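Local coordinates for dihydroneopterin aldolase (Burkholderia thailandensis, PDB 3V9O), which belongs to the dihydroneopterin aldolase family and assembles from four copies of a compact alpha+beta subunit, at residues 48-61 with 110-122. Sequence-based numbering, arbitrary orientation. Where two conformers were deposited one is given.
Sequences RVVINVDLFVPLAL and AVRAVRVSTEKPD. With EDO (1,2-ethanediol), chain B; EDO (1,2-ethanediol), chain E.
Strands 48-58 and 113-120 pair antiparallel, their axes 4.7 Å apart at closest approach, with paired backbone bonds from Val50-Glu119 to Asp54-Arg115 and a classic beta bulge where Arg112 and Ala113 both face Phe56. Phe56 O takes a 2.8 Å bond from Arg112 N and a weak one from Ala113 N. On the face carrying Asp54 and Arg115, the two side chains run alongside each other. Arg115 extends to CD, then bends (chi3 69°), bringing NE into a salt bridge with Asp54 OD2, modelled doubtfully short; NH2 adds a weak bond to the same oxygen. Carboxylate and guanidinium planes lie 53° apart. Arg24 and Glu133 extend this salt bridge, probably stabilising both charges. Farther along, a water links Val50 O, Asn52 ND2 and Ser117 OG; Asn52 OD1 accepts Asn29 N, while Glu119 reaches Tyr26 and Arg28 of a second subunit. On the face carrying Ile51, Val53 and Leu55, Leu55 packs against Val114, and Leu55 CD1 meets Val111 CG1 of the preceding loop at 3.7 Å. Helices 76-87 and 94-106 cover this apolar side, and strands 22-34 and 127-137 flank the central pair in the four-stranded antiparallel sheet of the family's T-fold (tunnelling fold).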
loop_
_atom_site.group_PDB
_atom_site.type_symbol
_atom_site.label_atom_id
_atom_site.label_comp_id
_atom_site.label_asym_id
_atom_site.label_seq_id
_atom_site.Cartn_x
_atom_site.Cartn_y
_atom_site.Cartn_z
ATOM N N ARG A 48 3.972 -3.313 24.007
ATOM C CA ARG A 48 3.427 -4.017 22.842
ATOM C C ARG A 48 4.229 -3.660 21.611
ATOM O O ARG A 48 4.487 -2.482 21.354
ATOM C CB ARG A 48 1.957 -3.604 22.628
ATOM C CG ARG A 48 1.168 -4.565 21.715
ATOM C CD ARG A 48 -0.349 -4.370 21.967
ATOM N NE ARG A 48 -0.828 -3.115 21.369
ATOM C CZ ARG A 48 -1.267 -2.986 20.121
ATOM N NH1 ARG A 48 -1.680 -1.796 19.686
ATOM N NH2 ARG A 48 -1.269 -4.032 19.304
ATOM N N VAL A 49 4.637 -4.673 20.851
ATOM C CA VAL A 49 5.374 -4.487 19.588
ATOM C C VAL A 49 4.588 -5.209 18.529
ATOM O O VAL A 49 4.139 -6.364 18.740
ATOM C CB VAL A 49 6.818 -5.043 19.705
ATOM C CG1 VAL A 49 7.569 -4.886 18.346
ATOM C CG2 VAL A 49 7.589 -4.330 20.820
ATOM N N VAL A 50 4.374 -4.572 17.357
ATOM C CA VAL A 50 3.595 -5.198 16.262
ATOM C C VAL A 50 4.564 -5.462 15.104
ATOM O O VAL A 50 5.335 -4.546 14.676
ATOM C CB VAL A 50 2.448 -4.289 15.843
ATOM C CG1 VAL A 50 1.716 -4.871 14.631
ATOM C CG2 VAL A 50 1.454 -4.084 17.032
ATOM N N ILE A 51 4.537 -6.694 14.613
ATOM C CA ILE A 51 5.544 -7.191 13.645
ATOM C C ILE A 51 4.836 -7.640 12.379
ATOM O O ILE A 51 3.802 -8.311 12.442
ATOM C CB ILE A 51 6.314 -8.346 14.274
ATOM C CG1 ILE A 51 7.040 -7.786 15.493
ATOM C CG2 ILE A 51 7.352 -8.908 13.244
ATOM C CD1 ILE A 51 7.570 -8.769 16.424
ATOM N N ASN A 52 5.349 -7.267 11.215
ATOM C CA ASN A 52 4.820 -7.736 9.939
ATOM C C ASN A 52 5.944 -8.359 9.173
ATOM O O ASN A 52 7.082 -7.879 9.191
ATOM C CB ASN A 52 4.233 -6.547 9.123
ATOM C CG ASN A 52 2.914 -6.133 9.671
ATOM O OD1 ASN A 52 1.906 -6.682 9.272
ATOM N ND2 ASN A 52 2.893 -5.221 10.659
ATOM N N VAL A 53 5.648 -9.480 8.487
ATOM C CA VAL A 53 6.705 -10.239 7.769
ATOM C C VAL A 53 6.159 -10.640 6.401
ATOM O O VAL A 53 5.001 -11.073 6.256
ATOM C CB VAL A 53 7.050 -11.543 8.505
ATOM C CG1 VAL A 53 8.168 -12.347 7.767
ATOM C CG2 VAL A 53 7.509 -11.225 9.973
ATOM N N ASP A 54 7.029 -10.498 5.394
ATOM C CA ASP A 54 6.758 -10.993 4.020
ATOM C C ASP A 54 7.945 -11.897 3.685
ATOM O O ASP A 54 9.117 -11.530 3.808
ATOM C CB ASP A 54 6.676 -9.900 2.975
ATOM C CG ASP A 54 5.523 -8.974 3.152
ATOM O OD1 ASP A 54 4.375 -9.394 3.203
ATOM O OD2 ASP A 54 5.775 -7.758 3.164
ATOM N N LEU A 55 7.665 -13.152 3.315
ATOM C CA LEU A 55 8.698 -14.073 2.903
ATOM C C LEU A 55 8.500 -14.377 1.420
ATOM O O LEU A 55 7.385 -14.769 1.011
ATOM C CB LEU A 55 8.538 -15.323 3.804
ATOM C CG LEU A 55 9.668 -16.247 4.050
ATOM C CD1 LEU A 55 10.784 -15.431 4.743
ATOM C CD2 LEU A 55 9.151 -17.322 5.016
ATOM N N PHE A 56 9.522 -14.220 0.589
ATOM C CA PHE A 56 9.448 -14.510 -0.873
ATOM C C PHE A 56 10.109 -15.828 -1.127
ATOM O O PHE A 56 11.317 -15.962 -0.840
ATOM C CB PHE A 56 10.018 -13.363 -1.702
ATOM C CG PHE A 56 9.246 -12.073 -1.437
ATOM C CD1 PHE A 56 9.564 -11.225 -0.363
ATOM C CD2 PHE A 56 8.188 -11.782 -2.292
ATOM C CE1 PHE A 56 8.769 -10.065 -0.112
ATOM C CE2 PHE A 56 7.443 -10.631 -2.072
ATOM C CZ PHE A 56 7.748 -9.791 -1.011
ATOM N N VAL A 57 9.330 -16.795 -1.602
ATOM C CA VAL A 57 9.827 -18.148 -1.851
ATOM C C VAL A 57 9.571 -18.526 -3.329
ATOM O O VAL A 57 8.474 -18.212 -3.859
ATOM C CB VAL A 57 9.177 -19.152 -0.840
ATOM C CG1 VAL A 57 9.485 -18.717 0.578
ATOM C CG2 VAL A 57 7.656 -19.209 -0.993
ATOM N N PRO A 58 10.496 -19.181 -4.010
ATOM C CA PRO A 58 10.297 -19.471 -5.432
ATOM C C PRO A 58 9.073 -20.357 -5.679
ATOM O O PRO A 58 8.861 -21.328 -4.946
ATOM C CB PRO A 58 11.581 -20.239 -5.826
ATOM C CG PRO A 58 12.607 -19.645 -4.864
ATOM C CD PRO A 58 11.882 -19.473 -3.567
ATOM N N LEU A 59 8.270 -20.023 -6.705
ATOM C CA LEU A 59 7.216 -20.924 -7.163
ATOM C C LEU A 59 7.745 -22.303 -7.459
ATOM O O LEU A 59 7.083 -23.302 -7.192
ATOM C CB LEU A 59 6.528 -20.334 -8.407
ATOM C CG LEU A 59 5.817 -18.991 -8.128
ATOM C CD1 LEU A 59 5.331 -18.306 -9.408
ATOM C CD2 LEU A 59 4.628 -19.190 -7.175
ATOM N N ALA A 60 8.944 -22.414 -8.051
ATOM C CA ALA A 60 9.436 -23.704 -8.456
ATOM C C ALA A 60 9.658 -24.616 -7.257
ATOM O O ALA A 60 9.692 -25.854 -7.411
ATOM C CB ALA A 60 10.719 -23.561 -9.281
ATOM N N LEU A 61 9.815 -24.026 -6.083
ATOM C CA LEU A 61 10.035 -24.800 -4.869
ATOM C C LEU A 61 8.769 -24.957 -4.039
ATOM O O LEU A 61 8.814 -25.624 -3.003
ATOM C CB LEU A 61 11.127 -24.151 -3.991
ATOM C CG LEU A 61 12.480 -24.058 -4.703
ATOM C CD1 LEU A 61 13.498 -23.332 -3.784
ATOM C CD2 LEU A 61 13.035 -25.424 -5.093
ATOM N N ALA A 110 15.045 -22.139 0.754
ATOM C CA ALA A 110 13.957 -21.806 -0.167
ATOM C C ALA A 110 13.481 -20.375 0.023
ATOM O O ALA A 110 12.432 -20.043 -0.589
ATOM C CB ALA A 110 12.816 -22.814 0.007
ATOM N N VAL A 111 14.150 -19.540 0.850
ATOM C CA VAL A 111 13.775 -18.140 0.993
ATOM C C VAL A 111 14.685 -17.298 0.089
ATOM O O VAL A 111 15.936 -17.315 0.229
ATOM C CB VAL A 111 13.859 -17.731 2.456
ATOM C CG1 VAL A 111 13.649 -16.224 2.622
ATOM C CG2 VAL A 111 12.774 -18.513 3.292
ATOM N N ARG A 112 14.087 -16.543 -0.829
ATOM C CA ARG A 112 14.771 -15.626 -1.736
ATOM C C ARG A 112 14.920 -14.250 -1.115
ATOM O O ARG A 112 15.897 -13.552 -1.340
ATOM C CB ARG A 112 13.945 -15.514 -2.996
ATOM C CG ARG A 112 14.276 -14.384 -3.977
ATOM C CD ARG A 112 15.484 -14.752 -4.807
ATOM N NE ARG A 112 15.449 -16.095 -5.417
ATOM C CZ ARG A 112 14.792 -16.412 -6.544
ATOM N NH1 ARG A 112 14.102 -15.484 -7.213
ATOM N NH2 ARG A 112 14.848 -17.665 -7.012
ATOM N N ALA A 113 13.904 -13.798 -0.344
ATOM C CA ALA A 113 13.913 -12.442 0.217
ATOM C C ALA A 113 12.995 -12.357 1.412
ATOM O O ALA A 113 12.070 -13.211 1.519
ATOM C CB ALA A 113 13.468 -11.403 -0.810
ATOM N N VAL A 114 13.209 -11.364 2.250
ATOM C CA VAL A 114 12.290 -11.141 3.358
ATOM C C VAL A 114 12.123 -9.650 3.612
ATOM O O VAL A 114 13.068 -8.852 3.443
ATOM C CB VAL A 114 12.744 -11.951 4.582
ATOM C CG1 VAL A 114 14.083 -11.480 5.061
ATOM C CG2 VAL A 114 11.674 -11.864 5.711
ATOM N N ARG A 115 10.901 -9.256 3.979
ATOM C CA ARG A 115 10.623 -7.893 4.430
ATOM C C ARG A 115 10.178 -8.088 5.892
ATOM O O ARG A 115 9.259 -8.916 6.140
ATOM C CB ARG A 115 9.527 -7.212 3.624
ATOM C CG ARG A 115 9.331 -5.712 4.086
ATOM C CD ARG A 115 8.179 -5.027 3.338
ATOM N NE ARG A 115 6.883 -5.614 3.760
ATOM C CZ ARG A 115 6.154 -5.278 4.858
ATOM N NH1 ARG A 115 6.537 -4.343 5.740
ATOM N NH2 ARG A 115 5.001 -5.919 5.086
ATOM N N VAL A 116 10.731 -7.352 6.840
ATOM C CA VAL A 116 10.307 -7.378 8.244
ATOM C C VAL A 116 10.171 -5.951 8.725
ATOM O O VAL A 116 11.018 -5.105 8.458
ATOM C CB VAL A 116 11.332 -8.029 9.144
ATOM C CG1 VAL A 116 10.793 -8.078 10.608
ATOM C CG2 VAL A 116 11.674 -9.428 8.641
ATOM N N SER A 117 9.043 -5.659 9.371
ATOM C CA SER A 117 8.882 -4.401 10.101
ATOM C C SER A 117 8.537 -4.721 11.548
ATOM O O SER A 117 7.786 -5.666 11.858
ATOM C CB SER A 117 7.850 -3.438 9.475
ATOM O OG SER A 117 6.542 -3.987 9.547
ATOM N N THR A 118 9.057 -3.890 12.427
ATOM C CA THR A 118 8.609 -3.823 13.828
ATOM C C THR A 118 8.096 -2.427 14.090
ATOM O O THR A 118 8.537 -1.472 13.446
ATOM C CB THR A 118 9.760 -4.157 14.844
ATOM O OG1 THR A 118 10.800 -3.183 14.676
ATOM C CG2 THR A 118 10.379 -5.570 14.531
ATOM N N GLU A 119 7.131 -2.300 15.016
ATOM C CA GLU A 119 6.681 -0.948 15.387
ATOM C C GLU A 119 6.170 -0.997 16.788
ATOM O O GLU A 119 5.716 -2.007 17.318
ATOM C CB GLU A 119 5.644 -0.435 14.375
ATOM C CG GLU A 119 4.309 -1.202 14.453
ATOM C CD GLU A 119 3.384 -0.957 13.295
ATOM O OE1 GLU A 119 3.873 -0.850 12.162
ATOM O OE2 GLU A 119 2.146 -1.014 13.500
ATOM N N LYS A 120 6.215 0.202 17.409
ATOM C CA LYS A 120 5.680 0.413 18.744
ATOM C C LYS A 120 4.474 1.308 18.663
ATOM O O LYS A 120 4.594 2.549 18.474
ATOM C CB LYS A 120 6.732 1.116 19.617
ATOM C CG LYS A 120 7.800 0.210 20.070
ATOM C CD LYS A 120 8.834 1.074 20.911
ATOM C CE LYS A 120 10.015 0.360 21.253
ATOM N NZ LYS A 120 10.781 1.232 22.293
ATOM N N PRO A 121 3.280 0.737 18.826
ATOM C CA PRO A 121 2.065 1.585 18.809
ATOM C C PRO A 121 2.029 2.603 19.919
ATOM O O PRO A 121 1.312 3.615 19.735
ATOM C CB PRO A 121 0.900 0.600 18.954
ATOM C CG PRO A 121 1.580 -0.691 19.539
ATOM C CD PRO A 121 2.944 -0.700 18.941
ATOM N N ASP A 122 2.708 2.348 21.026
ATOM C CA ASP A 122 2.578 3.251 22.207
ATOM C C ASP A 122 3.789 4.125 22.383
ATOM O O ASP A 122 3.891 4.750 23.489
ATOM C CB ASP A 122 2.269 2.460 23.472
ATOM C CG ASP A 122 1.057 1.600 23.301
ATOM O OD1 ASP A 122 0.069 2.079 22.709
ATOM O OD2 ASP A 122 1.111 0.423 23.681
HETATM C C1 EDO B . 16.208 -20.186 -3.823
HETATM O O1 EDO B . 16.236 -19.828 -5.218
HETATM C C2 EDO B . 16.119 -18.912 -2.993
HETATM O O2 EDO B . 17.003 -17.858 -3.450
HETATM C C1 EDO E . -1.603 -2.860 14.800
HETATM O O1 EDO E . -1.714 -2.183 16.066
HETATM C C2 EDO E . -2.299 -4.228 14.857
HETATM O O2 EDO E . -2.255 -4.852 16.157
HETATM O O HOH W 1 4.494 0.198 21.869
HETATM O O HOH W 2 3.224 -0.647 24.738
HETATM O O HOH W 3 -1.161 -0.958 23.187
HETATM O O HOH W 4 5.082 -3.730 11.947
#